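Local coordinates for protein thermoresistant glucokinase (Janibacter sp. HTCC2649, PDB 4EUN) that probably phosphorylates gluconate at the expense of ATP, as a gluconokinase-type sugar kinase with a P-loop nucleoside-triphosphate-binding fold, at residues P28-G36 with G101-L111; L90-A98 with V118-V126. All coordinates share one frame; numbering follows the deposited sequence. Where two conformers were deposited one is given.

Interaction 1: P28-G36 with G101-L111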
ATOM      1  N   PRO A  28     -22.887   7.586   2.246  1.00 62.72           N
ATOM      2  CA  PRO A  28     -22.443   6.512   1.357  1.00 55.06           C
ATOM      3  C   PRO A  28     -20.937   6.301   1.444  1.00 45.17           C
ATOM      4  O   PRO A  28     -20.205   7.217   1.830  1.00 43.61           O
ATOM      5  CB  PRO A  28     -22.807   7.038  -0.026  1.00 54.18           C
ATOM      6  CG  PRO A  28     -24.031   7.859   0.214  1.00 61.21           C
ATOM      7  CD  PRO A  28     -23.869   8.466   1.592  1.00 70.15           C
ATOM      8  N   THR A  29     -20.470   5.111   1.082  1.00 36.16           N
ATOM      9  CA  THR A  29     -19.041   4.850   1.089  1.00 28.99           C
ATOM     10  C   THR A  29     -18.429   5.423  -0.171  1.00 30.32           C
ATOM     11  O   THR A  29     -19.127   5.625  -1.167  1.00 32.67           O
ATOM     12  CB  THR A  29     -18.711   3.356   1.236  1.00 30.17           C
ATOM     13  OG1 THR A  29     -19.287   2.620   0.153  1.00 29.51           O
ATOM     14  CG2 THR A  29     -19.269   2.822   2.554  1.00 30.41           C
ATOM     15  N   ARG A  30     -17.135   5.707  -0.121  1.00 26.95           N
ATOM     16  CA  ARG A  30     -16.435   6.255  -1.276  1.00 23.37           C
ATOM     17  C   ARG A  30     -15.317   5.318  -1.665  1.00 22.68           C
ATOM     18  O   ARG A  30     -14.713   4.659  -0.809  1.00 24.48           O
ATOM     19  CB  ARG A  30     -15.850   7.628  -0.951  1.00 25.40           C
ATOM     20  CG  ARG A  30     -16.884   8.668  -0.559  1.00 27.80           C
ATOM     21  CD  ARG A  30     -17.821   8.984  -1.715  1.00 27.44           C
ATOM     22  NE  ARG A  30     -17.089   9.530  -2.857  1.00 27.72           N
ATOM     23  CZ  ARG A  30     -16.770  10.814  -3.000  1.00 29.27           C
ATOM     24  NH1 ARG A  30     -17.112  11.696  -2.074  1.00 31.68           N
ATOM     25  NH2 ARG A  30     -16.099  11.214  -4.070  1.00 28.61           N
ATOM     26  N   HIS A  31     -15.030   5.260  -2.962  1.00 21.82           N
ATOM     27  CA  HIS A  31     -14.022   4.348  -3.464  1.00 19.19           C
ATOM     28  C   HIS A  31     -13.247   5.019  -4.570  1.00 21.59           C
ATOM     29  O   HIS A  31     -13.807   5.369  -5.607  1.00 25.71           O
ATOM     30  CB  HIS A  31     -14.686   3.041  -3.912  1.00 22.25           C
ATOM     31  CG  HIS A  31     -15.552   2.459  -2.841  1.00 24.72           C
ATOM     32  ND1 HIS A  31     -15.039   1.688  -1.820  1.00 23.26           N
ATOM     33  CD2 HIS A  31     -16.869   2.616  -2.570  1.00 25.27           C
ATOM     34  CE1 HIS A  31     -16.011   1.376  -0.979  1.00 21.40           C
ATOM     35  NE2 HIS A  31     -17.128   1.922  -1.411  1.00 23.88           N
ATOM     36  N   VAL A  32     -11.960   5.217  -4.314  1.00 19.43           N
ATOM     37  CA  VAL A  32     -11.107   6.006  -5.194  1.00 19.41           C
ATOM     38  C   VAL A  32     -10.046   5.098  -5.775  1.00 19.87           C
ATOM     39  O   VAL A  32      -9.511   4.239  -5.085  1.00 18.80           O
ATOM     40  CB  VAL A  32     -10.429   7.160  -4.409  1.00 21.33           C
ATOM     41  CG1 VAL A  32      -9.571   8.022  -5.333  1.00 22.01           C
ATOM     42  CG2 VAL A  32     -11.482   8.019  -3.710  1.00 22.74           C
ATOM     43  N   VAL A  33      -9.752   5.284  -7.060  1.00 18.92           N
ATOM     44  CA  VAL A  33      -8.651   4.581  -7.704  1.00 18.98           C
ATOM     45  C   VAL A  33      -7.676   5.611  -8.247  1.00 19.81           C
ATOM     46  O   VAL A  33      -8.073   6.485  -9.016  1.00 20.87           O
ATOM     47  CB  VAL A  33      -9.142   3.669  -8.863  1.00 18.51           C
ATOM     48  CG1 VAL A  33      -7.954   3.086  -9.627  1.00 21.06           C
ATOM     49  CG2 VAL A  33     -10.018   2.547  -8.306  1.00 22.26           C
ATOM     50  N   VAL A  34      -6.412   5.514  -7.830  1.00 18.36           N
ATOM     51  CA  VAL A  34      -5.359   6.359  -8.384  1.00 18.65           C
ATOM     52  C   VAL A  34      -4.706   5.528  -9.461  1.00 19.29           C
ATOM     53  O   VAL A  34      -4.103   4.503  -9.183  1.00 21.31           O
ATOM     54  CB  VAL A  34      -4.303   6.754  -7.333  1.00 19.87           C
ATOM     55  CG1 VAL A  34      -3.303   7.741  -7.945  1.00 22.70           C
ATOM     56  CG2 VAL A  34      -4.990   7.373  -6.098  1.00 21.01           C
ATOM     57  N   MET A  35      -4.799   6.005 -10.694  0.52 18.83           N
ATOM     58  CA  MET A  35      -4.360   5.240 -11.839  0.52 20.85           C
ATOM     59  C   MET A  35      -3.203   5.978 -12.499  0.52 20.80           C
ATOM     60  O   MET A  35      -3.245   7.184 -12.655  0.52 23.40           O
ATOM     61  CB  MET A  35      -5.540   5.068 -12.800  0.52 21.66           C
ATOM     62  CG  MET A  35      -5.166   4.840 -14.237  0.52 26.27           C
ATOM     63  SD  MET A  35      -6.622   4.655 -15.287  0.52 30.42           S
ATOM     64  CE  MET A  35      -7.315   6.312 -15.320  0.52 22.23           C
ATOM     65  N   GLY A  36      -2.148   5.253 -12.857  1.00 26.95           N
ATOM     66  CA  GLY A  36      -1.026   5.853 -13.563  1.00 27.63           C
ATOM     67  C   GLY A  36       0.063   4.819 -13.702  1.00 30.20           C
ATOM     68  O   GLY A  36       0.056   3.822 -12.996  1.00 29.17           O
ATOM     69  N   GLY A 101     -19.237  -0.803   5.267  1.00 26.09           N
ATOM     70  CA  GLY A 101     -19.184   0.613   5.581  1.00 28.01           C
ATOM     71  C   GLY A 101     -17.808   1.235   5.462  1.00 26.75           C
ATOM     72  O   GLY A 101     -17.603   2.379   5.889  1.00 26.55           O
ATOM     73  N   VAL A 102     -16.879   0.508   4.841  1.00 24.22           N
ATOM     74  CA  VAL A 102     -15.489   0.949   4.736  1.00 24.56           C
ATOM     75  C   VAL A 102     -15.211   1.601   3.372  1.00 29.15           C
ATOM     76  O   VAL A 102     -15.462   1.001   2.327  1.00 24.65           O
ATOM     77  CB  VAL A 102     -14.507  -0.231   4.934  1.00 21.62           C
ATOM     78  CG1 VAL A 102     -13.069   0.250   4.878  1.00 21.62           C
ATOM     79  CG2 VAL A 102     -14.760  -0.948   6.250  1.00 22.68           C
ATOM     80  N   SER A 103     -14.697   2.827   3.394  1.00 22.26           N
ATOM     81  CA  SER A 103     -14.322   3.546   2.180  1.00 24.99           C
ATOM     82  C   SER A 103     -12.859   3.257   1.858  1.00 22.16           C
ATOM     83  O   SER A 103     -12.052   3.024   2.765  1.00 22.58           O
ATOM     84  CB  SER A 103     -14.516   5.043   2.365  1.00 24.88           C
ATOM     85  OG  SER A 103     -15.894   5.362   2.486  1.00 26.54           O
ATOM     86  N   THR A 104     -12.517   3.277   0.568  1.00 20.84           N
ATOM     87  CA  THR A 104     -11.213   2.784   0.122  1.00 20.84           C
ATOM     88  C   THR A 104     -10.544   3.689  -0.917  1.00 20.51           C
ATOM     89  O   THR A 104     -11.220   4.423  -1.639  1.00 20.28           O
ATOM     90  CB  THR A 104     -11.333   1.375  -0.511  1.00 18.29           C
ATOM     91  OG1 THR A 104     -12.128   1.453  -1.705  1.00 20.55           O
ATOM     92  CG2 THR A 104     -11.985   0.387   0.472  1.00 19.93           C
ATOM     93  N   ILE A 105      -9.215   3.615  -0.976  1.00 17.64           N
ATOM     94  CA  ILE A 105      -8.446   4.197  -2.074  1.00 18.30           C
ATOM     95  C   ILE A 105      -7.348   3.213  -2.454  1.00 17.68           C
ATOM     96  O   ILE A 105      -6.589   2.742  -1.604  1.00 18.28           O
ATOM     97  CB  ILE A 105      -7.882   5.603  -1.731  1.00 20.08           C
ATOM     98  CG1 ILE A 105      -7.132   6.196  -2.924  1.00 21.10           C
ATOM     99  CG2 ILE A 105      -6.989   5.579  -0.467  1.00 21.20           C
ATOM    100  CD1 ILE A 105      -6.887   7.698  -2.770  1.00 22.16           C
ATOM    101  N   ILE A 106      -7.264   2.885  -3.741  1.00 17.85           N
ATOM    102  CA  ILE A 106      -6.264   1.932  -4.206  1.00 16.59           C
ATOM    103  C   ILE A 106      -5.437   2.546  -5.319  1.00 18.57           C
ATOM    104  O   ILE A 106      -5.929   3.373  -6.084  1.00 18.95           O
ATOM    105  CB  ILE A 106      -6.898   0.609  -4.698  1.00 19.77           C
ATOM    106  CG1 ILE A 106      -7.734   0.823  -5.948  1.00 24.82           C
ATOM    107  CG2 ILE A 106      -7.747  -0.029  -3.589  1.00 23.19           C
ATOM    108  CD1 ILE A 106      -8.349  -0.466  -6.475  1.00 28.15           C
ATOM    109  N   THR A 107      -4.176   2.128  -5.414  1.00 18.91           N
ATOM    110  CA  THR A 107      -3.347   2.521  -6.550  1.00 17.45           C
ATOM    111  C   THR A 107      -3.381   1.427  -7.596  1.00 22.34           C
ATOM    112  O   THR A 107      -3.226   0.259  -7.254  1.00 25.02           O
ATOM    113  CB  THR A 107      -1.901   2.724  -6.114  1.00 22.04           C
ATOM    114  OG1 THR A 107      -1.478   1.586  -5.353  1.00 25.84           O
ATOM    115  CG2 THR A 107      -1.778   3.954  -5.235  1.00 28.32           C
ATOM    116  N   CYS A 108      -3.581   1.807  -8.858  1.00 20.78           N
ATOM    117  CA  CYS A 108      -3.528   0.872  -9.984  1.00 25.78           C
ATOM    118  C   CYS A 108      -2.549   1.364 -11.041  1.00 26.85           C
ATOM    119  O   CYS A 108      -2.399   2.569 -11.238  1.00 27.20           O
ATOM    120  CB  CYS A 108      -4.891   0.765 -10.672  1.00 33.79           C
ATOM    121  SG  CYS A 108      -6.156  -0.060  -9.715  1.00 28.66           S
ATOM    122  N   SER A 109      -1.921   0.434 -11.757  1.00 24.86           N
ATOM    123  CA  SER A 109      -1.160   0.783 -12.955  1.00 24.85           C
ATOM    124  C   SER A 109      -2.123   1.173 -14.082  1.00 22.75           C
ATOM    125  O   SER A 109      -3.280   1.507 -13.829  1.00 25.99           O
ATOM    126  CB  SER A 109      -0.277  -0.387 -13.378  1.00 26.68           C
ATOM    127  OG  SER A 109      -1.018  -1.590 -13.370  1.00 33.77           O
ATOM    128  N   ALA A 110      -1.648   1.151 -15.331  1.00 23.24           N
ATOM    129  CA  ALA A 110      -2.446   1.643 -16.454  1.00 26.81           C
ATOM    130  C   ALA A 110      -3.731   0.844 -16.635  1.00 28.05           C
ATOM    131  O   ALA A 110      -3.723  -0.387 -16.571  1.00 29.18           O
ATOM    132  CB  ALA A 110      -1.643   1.611 -17.719  1.00 20.59           C
ATOM    133  N   LEU A 111      -4.835   1.544 -16.868  1.00 24.68           N
ATOM    134  CA  LEU A 111      -6.090   0.863 -17.117  1.00 22.53           C
ATOM    135  C   LEU A 111      -6.741   1.330 -18.410  1.00 27.81           C
ATOM    136  O   LEU A 111      -6.749   2.529 -18.729  1.00 28.65           O
ATOM    137  CB  LEU A 111      -7.067   1.144 -15.994  1.00 21.81           C
ATOM    138  CG  LEU A 111      -6.612   0.800 -14.582  1.00 16.90           C
ATOM    139  CD1 LEU A 111      -7.616   1.362 -13.592  1.00 21.15           C
ATOM    140  CD2 LEU A 111      -6.486  -0.699 -14.444  1.00 29.56           C
TER
HETATM  141  O   HOH W   1     -10.835   2.008  -3.967  1.00 20.47           O
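Strands 31-35 and 104-108 run parallel, their axes 4.6 Å apart and inclined by 21°, paired residue for residue from His31 with Thr104 to Met35 with Cys108. The backbone ladder begins with Thr104 N on Arg30 O and continues to Gly36 N on Cys108 O. Ahead of it a side chain takes over: Arg30 N donates almost straight to Ser103 OG (2.9 Å, 171°).

On the face carrying His31, Val33 and Met35, the imidazole meets Thr104 OG1 at its edge, in the ring plane, through ND1 (2.9 Å). Thr29 OG1 bonds the ring's other nitrogen, NE2, at 2.8 Å, so both nitrogens are held and the ring's rotation is fixed. A water links Thr104 OG1 to Val32 O. Farther along, Val33 divides its methyls, CG2 against Ile106 CG1 (3.7 Å) and CG1, anti to the backbone N (chi1 173°), against Cys108 SG. In one of its two conformers, Met35 brings SD near Leu111 CB. On the reverse face, Ile105 CD1 touches both Val32 CG1 (3.7 Å) and Val34 CG2 (3.8 Å).

Helix 42-53 packs on this second face through Ala46 and Val49, while helix 80-99 covers the His31 end of the first. Strand 127-132 flanks strand 31-35, and Gly36 opens a probable P-loop (Walker A), its carbonyl bonded to Lys42 NZ.

Interaction 2: L90-A98 with V118-V126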
ATOM      1  N   LEU A  90     -10.291  -6.983  -7.429  1.00 20.91           N
ATOM      2  CA  LEU A  90     -10.285  -5.607  -6.935  1.00 20.61           C
ATOM      3  C   LEU A  90     -11.709  -5.094  -6.756  1.00 21.48           C
ATOM      4  O   LEU A  90     -12.030  -4.435  -5.754  1.00 20.54           O
ATOM      5  CB  LEU A  90      -9.515  -4.687  -7.890  1.00 19.11           C
ATOM      6  CG  LEU A  90      -8.018  -4.956  -8.011  1.00 19.65           C
ATOM      7  CD1 LEU A  90      -7.450  -4.131  -9.148  1.00 18.60           C
ATOM      8  CD2 LEU A  90      -7.328  -4.592  -6.705  1.00 20.51           C
ATOM      9  N   ALA A  91     -12.572  -5.391  -7.727  1.00 20.42           N
ATOM     10  CA  ALA A  91     -13.967  -4.981  -7.654  1.00 18.60           C
ATOM     11  C   ALA A  91     -14.645  -5.647  -6.464  1.00 21.69           C
ATOM     12  O   ALA A  91     -15.386  -5.003  -5.713  1.00 25.23           O
ATOM     13  CB  ALA A  91     -14.699  -5.323  -8.949  1.00 22.98           C
ATOM     14  N   GLU A  92     -14.392  -6.942  -6.294  1.00 22.55           N
ATOM     15  CA  GLU A  92     -14.987  -7.685  -5.188  1.00 22.94           C
ATOM     16  C   GLU A  92     -14.497  -7.172  -3.843  1.00 21.42           C
ATOM     17  O   GLU A  92     -15.286  -7.059  -2.904  1.00 23.72           O
ATOM     18  CB  GLU A  92     -14.706  -9.182  -5.338  1.00 31.80           C
ATOM     19  CG  GLU A  92     -15.461  -9.821  -6.503  1.00 46.80           C
ATOM     20  CD  GLU A  92     -14.970 -11.217  -6.838  1.00 59.60           C
ATOM     21  OE1 GLU A  92     -14.153 -11.768  -6.066  1.00 59.70           O
ATOM     22  OE2 GLU A  92     -15.402 -11.762  -7.877  1.00 65.69           O
ATOM     23  N   TRP A  93     -13.208  -6.855  -3.750  1.00 20.72           N
ATOM     24  CA  TRP A  93     -12.636  -6.343  -2.497  1.00 19.30           C
ATOM     25  C   TRP A  93     -13.289  -5.016  -2.138  1.00 19.81           C
ATOM     26  O   TRP A  93     -13.702  -4.820  -0.992  1.00 21.50           O
ATOM     27  CB  TRP A  93     -11.124  -6.198  -2.636  1.00 20.55           C
ATOM     28  CG  TRP A  93     -10.400  -5.699  -1.413  1.00 17.57           C
ATOM     29  CD1 TRP A  93      -9.882  -6.455  -0.402  1.00 19.62           C
ATOM     30  CD2 TRP A  93     -10.063  -4.336  -1.114  1.00 16.63           C
ATOM     31  NE1 TRP A  93      -9.259  -5.642   0.525  1.00 18.90           N
ATOM     32  CE2 TRP A  93      -9.353  -4.337   0.109  1.00 17.99           C
ATOM     33  CE3 TRP A  93     -10.295  -3.114  -1.759  1.00 20.70           C
ATOM     34  CZ2 TRP A  93      -8.877  -3.160   0.703  1.00 19.56           C
ATOM     35  CZ3 TRP A  93      -9.826  -1.948  -1.177  1.00 22.88           C
ATOM     36  CH2 TRP A  93      -9.123  -1.979   0.054  1.00 20.67           C
ATOM     37  N   MET A  94     -13.412  -4.115  -3.114  1.00 21.51           N
ATOM     38  CA  MET A  94     -14.093  -2.843  -2.874  1.00 20.09           C
ATOM     39  C   MET A  94     -15.566  -3.009  -2.492  1.00 24.26           C
ATOM     40  O   MET A  94     -16.069  -2.296  -1.623  1.00 24.39           O
ATOM     41  CB  MET A  94     -13.971  -1.924  -4.097  1.00 18.27           C
ATOM     42  CG  MET A  94     -12.583  -1.363  -4.314  1.00 18.81           C
ATOM     43  SD  MET A  94     -12.579  -0.087  -5.605  1.00 21.96           S
ATOM     44  CE  MET A  94     -12.532  -1.079  -7.103  1.00 22.91           C
ATOM     45  N   ASP A  95     -16.261  -3.937  -3.146  1.00 23.54           N
ATOM     46  CA  ASP A  95     -17.674  -4.182  -2.868  1.00 22.48           C
ATOM     47  C   ASP A  95     -17.861  -4.694  -1.448  1.00 25.34           C
ATOM     48  O   ASP A  95     -18.778  -4.269  -0.743  1.00 26.78           O
ATOM     49  CB  ASP A  95     -18.229  -5.197  -3.876  1.00 25.69           C
ATOM     50  CG  ASP A  95     -19.741  -5.289  -3.861  1.00 41.13           C
ATOM     51  OD1 ASP A  95     -20.419  -4.345  -3.397  1.00 39.36           O
ATOM     52  OD2 ASP A  95     -20.257  -6.314  -4.349  1.00 43.81           O
ATOM     53  N   ALA A  96     -16.971  -5.580  -1.015  1.00 22.66           N
ATOM     54  CA  ALA A  96     -17.106  -6.160   0.324  1.00 23.31           C
ATOM     55  C   ALA A  96     -16.765  -5.127   1.398  1.00 25.07           C
ATOM     56  O   ALA A  96     -17.376  -5.128   2.476  1.00 25.88           O
ATOM     57  CB  ALA A  96     -16.230  -7.382   0.462  1.00 24.49           C
ATOM     58  N   ARG A  97     -15.785  -4.267   1.116  1.00 23.40           N
ATOM     59  CA  ARG A  97     -15.469  -3.156   2.016  1.00 24.01           C
ATOM     60  C   ARG A  97     -16.683  -2.231   2.131  1.00 24.85           C
ATOM     61  O   ARG A  97     -17.110  -1.885   3.236  1.00 24.14           O
ATOM     62  CB  ARG A  97     -14.238  -2.373   1.535  1.00 21.34           C
ATOM     63  CG  ARG A  97     -12.890  -3.119   1.634  1.00 27.50           C
ATOM     64  CD  ARG A  97     -12.649  -3.545   3.042  1.00 32.69           C
ATOM     65  NE  ARG A  97     -11.255  -3.694   3.473  1.00 24.18           N
ATOM     66  CZ  ARG A  97     -10.666  -4.865   3.687  1.00 19.11           C
ATOM     67  NH1 ARG A  97     -11.314  -5.995   3.438  1.00 21.90           N
ATOM     68  NH2 ARG A  97      -9.434  -4.916   4.156  1.00 18.93           N
ATOM     69  N   ALA A  98     -17.241  -1.840   0.984  1.00 22.57           N
ATOM     70  CA  ALA A  98     -18.451  -1.016   0.931  1.00 23.36           C
ATOM     71  C   ALA A  98     -19.581  -1.575   1.784  1.00 29.50           C
ATOM     72  O   ALA A  98     -20.257  -0.837   2.520  1.00 30.87           O
ATOM     73  CB  ALA A  98     -18.921  -0.869  -0.530  1.00 24.33           C
ATOM     74  N   VAL A 118     -14.996  -2.892 -15.301  1.00 24.91           N
ATOM     75  CA  VAL A 118     -14.991  -4.031 -14.383  1.00 24.78           C
ATOM     76  C   VAL A 118     -14.868  -3.582 -12.922  1.00 25.72           C
ATOM     77  O   VAL A 118     -15.584  -4.077 -12.051  1.00 26.30           O
ATOM     78  CB  VAL A 118     -13.864  -5.033 -14.720  1.00 24.01           C
ATOM     79  CG1 VAL A 118     -13.813  -6.153 -13.694  1.00 30.17           C
ATOM     80  CG2 VAL A 118     -14.062  -5.598 -16.118  1.00 28.94           C
ATOM     81  N   LEU A 119     -13.977  -2.628 -12.650  1.00 23.79           N
ATOM     82  CA  LEU A 119     -13.862  -2.072 -11.296  1.00 24.10           C
ATOM     83  C   LEU A 119     -15.207  -1.516 -10.826  1.00 24.74           C
ATOM     84  O   LEU A 119     -15.591  -1.696  -9.667  1.00 25.28           O
ATOM     85  CB  LEU A 119     -12.794  -0.972 -11.254  1.00 23.03           C
ATOM     86  CG  LEU A 119     -11.360  -1.434 -11.536  1.00 20.31           C
ATOM     87  CD1 LEU A 119     -10.372  -0.277 -11.463  1.00 24.05           C
ATOM     88  CD2 LEU A 119     -10.950  -2.512 -10.549  1.00 19.10           C
ATOM     89  N   ARG A 120     -15.938  -0.871 -11.735  1.00 22.48           N
ATOM     90  CA  ARG A 120     -17.226  -0.267 -11.385  1.00 24.22           C
ATOM     91  C   ARG A 120     -18.342  -1.288 -11.169  1.00 29.09           C
ATOM     92  O   ARG A 120     -19.421  -0.935 -10.694  1.00 30.94           O
ATOM     93  CB  ARG A 120     -17.638   0.796 -12.409  1.00 25.32           C
ATOM     94  CG  ARG A 120     -16.915   2.137 -12.225  1.00 25.85           C
ATOM     95  CD  ARG A 120     -17.407   3.203 -13.209  1.00 26.03           C
ATOM     96  NE  ARG A 120     -17.034   2.876 -14.580  1.00 26.84           N
ATOM     97  CZ  ARG A 120     -16.047   3.468 -15.251  1.00 29.02           C
ATOM     98  NH1 ARG A 120     -15.330   4.434 -14.691  1.00 26.87           N
ATOM     99  NH2 ARG A 120     -15.775   3.088 -16.487  1.00 27.94           N
ATOM    100  N   GLU A 121     -18.083  -2.550 -11.500  1.00 27.91           N
ATOM    101  CA  GLU A 121     -19.057  -3.612 -11.224  1.00 30.47           C
ATOM    102  C   GLU A 121     -19.112  -3.976  -9.743  1.00 35.81           C
ATOM    103  O   GLU A 121     -20.042  -4.649  -9.302  1.00 34.06           O
ATOM    104  CB  GLU A 121     -18.756  -4.868 -12.056  1.00 34.29           C
ATOM    105  CG  GLU A 121     -18.860  -4.675 -13.568  1.00 39.52           C
ATOM    106  CD  GLU A 121     -18.487  -5.929 -14.347  1.00 54.70           C
ATOM    107  OE1 GLU A 121     -18.281  -6.989 -13.715  1.00 69.70           O
ATOM    108  OE2 GLU A 121     -18.395  -5.855 -15.592  1.00 63.29           O
ATOM    109  N   GLY A 122     -18.116  -3.534  -8.978  1.00 30.22           N
ATOM    110  CA  GLY A 122     -18.037  -3.857  -7.563  1.00 30.12           C
ATOM    111  C   GLY A 122     -18.841  -2.939  -6.659  1.00 36.11           C
ATOM    112  O   GLY A 122     -20.010  -3.206  -6.376  1.00 38.29           O
ATOM    113  N   PRO A 123     -18.213  -1.848  -6.194  1.00 26.94           N
ATOM    114  CA  PRO A 123     -18.822  -0.938  -5.216  1.00 29.19           C
ATOM    115  C   PRO A 123     -19.810   0.022  -5.880  1.00 30.06           C
ATOM    116  O   PRO A 123     -19.876   0.085  -7.108  1.00 30.26           O
ATOM    117  CB  PRO A 123     -17.612  -0.177  -4.670  1.00 27.18           C
ATOM    118  CG  PRO A 123     -16.675  -0.114  -5.853  1.00 25.23           C
ATOM    119  CD  PRO A 123     -16.846  -1.429  -6.568  1.00 28.03           C
ATOM    120  N   PRO A 124     -20.577   0.770  -5.076  1.00 30.06           N
ATOM    121  CA  PRO A 124     -21.632   1.592  -5.681  1.00 28.10           C
ATOM    122  C   PRO A 124     -21.134   2.739  -6.556  1.00 31.48           C
ATOM    123  O   PRO A 124     -21.919   3.263  -7.352  1.00 32.69           O
ATOM    124  CB  PRO A 124     -22.383   2.146  -4.461  1.00 29.89           C
ATOM    125  CG  PRO A 124     -22.100   1.180  -3.368  1.00 35.35           C
ATOM    126  CD  PRO A 124     -20.691   0.720  -3.607  1.00 32.67           C
ATOM    127  N   SER A 125     -19.867   3.124  -6.417  1.00 26.18           N
ATOM    128  CA  SER A 125     -19.280   4.149  -7.277  1.00 26.42           C
ATOM    129  C   SER A 125     -17.767   4.021  -7.235  1.00 25.72           C
ATOM    130  O   SER A 125     -17.213   3.490  -6.270  1.00 25.92           O
ATOM    131  CB  SER A 125     -19.676   5.552  -6.817  1.00 33.05           C
ATOM    132  OG  SER A 125     -19.214   5.797  -5.498  1.00 32.90           O
ATOM    133  N   VAL A 126     -17.099   4.490  -8.289  1.00 25.43           N
ATOM    134  CA  VAL A 126     -15.640   4.584  -8.298  1.00 27.05           C
ATOM    135  C   VAL A 126     -15.171   5.900  -8.923  1.00 28.05           C
ATOM    136  O   VAL A 126     -15.550   6.239 -10.052  1.00 26.70           O
ATOM    137  CB  VAL A 126     -14.964   3.408  -9.039  1.00 24.04           C
ATOM    138  CG1 VAL A 126     -13.447   3.481  -8.861  1.00 23.49           C
ATOM    139  CG2 VAL A 126     -15.464   2.072  -8.523  1.00 25.87           C
TER
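Val118 and Leu119, in the last part of helix 113-119, meet helix 80-99 at Ala91, whose methyl carbon CB rests 3.5 Å from Val118 O and a little farther from Leu119 O. The small side chain lets the two backbones come close. Leu119 turns its end back toward the helix: with CG anti to its own carbonyl carbon (chi1 -65°), CD2 reaches Leu90 CB at 3.7 Å, and the two leucine side chains run alongside each other in the same direction. The same methyl meets Met94 CE at 4.1 Å, where the methionine chain, bent at its last torsion (chi3 -81°), comes across it.

A type I turn from Leu119 to Gly122 then brings the chain over the helix. Gly122 CA sits 3.4 Å from Ala91 O in a CA-H...O contact, and this carbonyl also accepts the helical bond from Asp95 N. Gly122, with no side chain, lets the turn lie directly on the helix backbone. Beside it, Asp95 stands near Gly122 O without bonding to it.

Pro123 lays its ring across Met94, CG meeting Met94 CB at 3.7 Å. Pro124 follows with CD against Ala98 CB (3.9 Å), one helical turn farther on, before the chain leaves the helix for strand 127-132.

No hydrogen bond joins the two segments; the contact is apolar and backbone packing. Helix 80-99 and helix 113-119 flank strand 104-108 in sequence, and the loop after the second leads into strand 127-132, an arrangement of consecutive beta-alpha connections consistent with the three-layer alpha/beta fold of P-loop kinases.

Interaction 1 lies in the buried centre of the parallel sheet, whereas interaction 2, its centre about 9 Å from that of interaction 1, is only partly buried and packs helix 80-99 against the end of helix 113-119 and the loop that follows. The chemistry changes accordingly: a regular ladder of backbone bonds with polar side chains at one end in 28-36 with 101-111, against hydrogen-bond-free packing in 90-98 with 118-126. Their elements differ but are consecutive in the chain: helix 80-99 is followed by strand 104-108 and that by helix 113-119. His31 joins them directly, its ring packing on Ala98 and Pro123, while Val102 N probably bonds Arg97 O where the helix ends in a Schellman motif at Gly101.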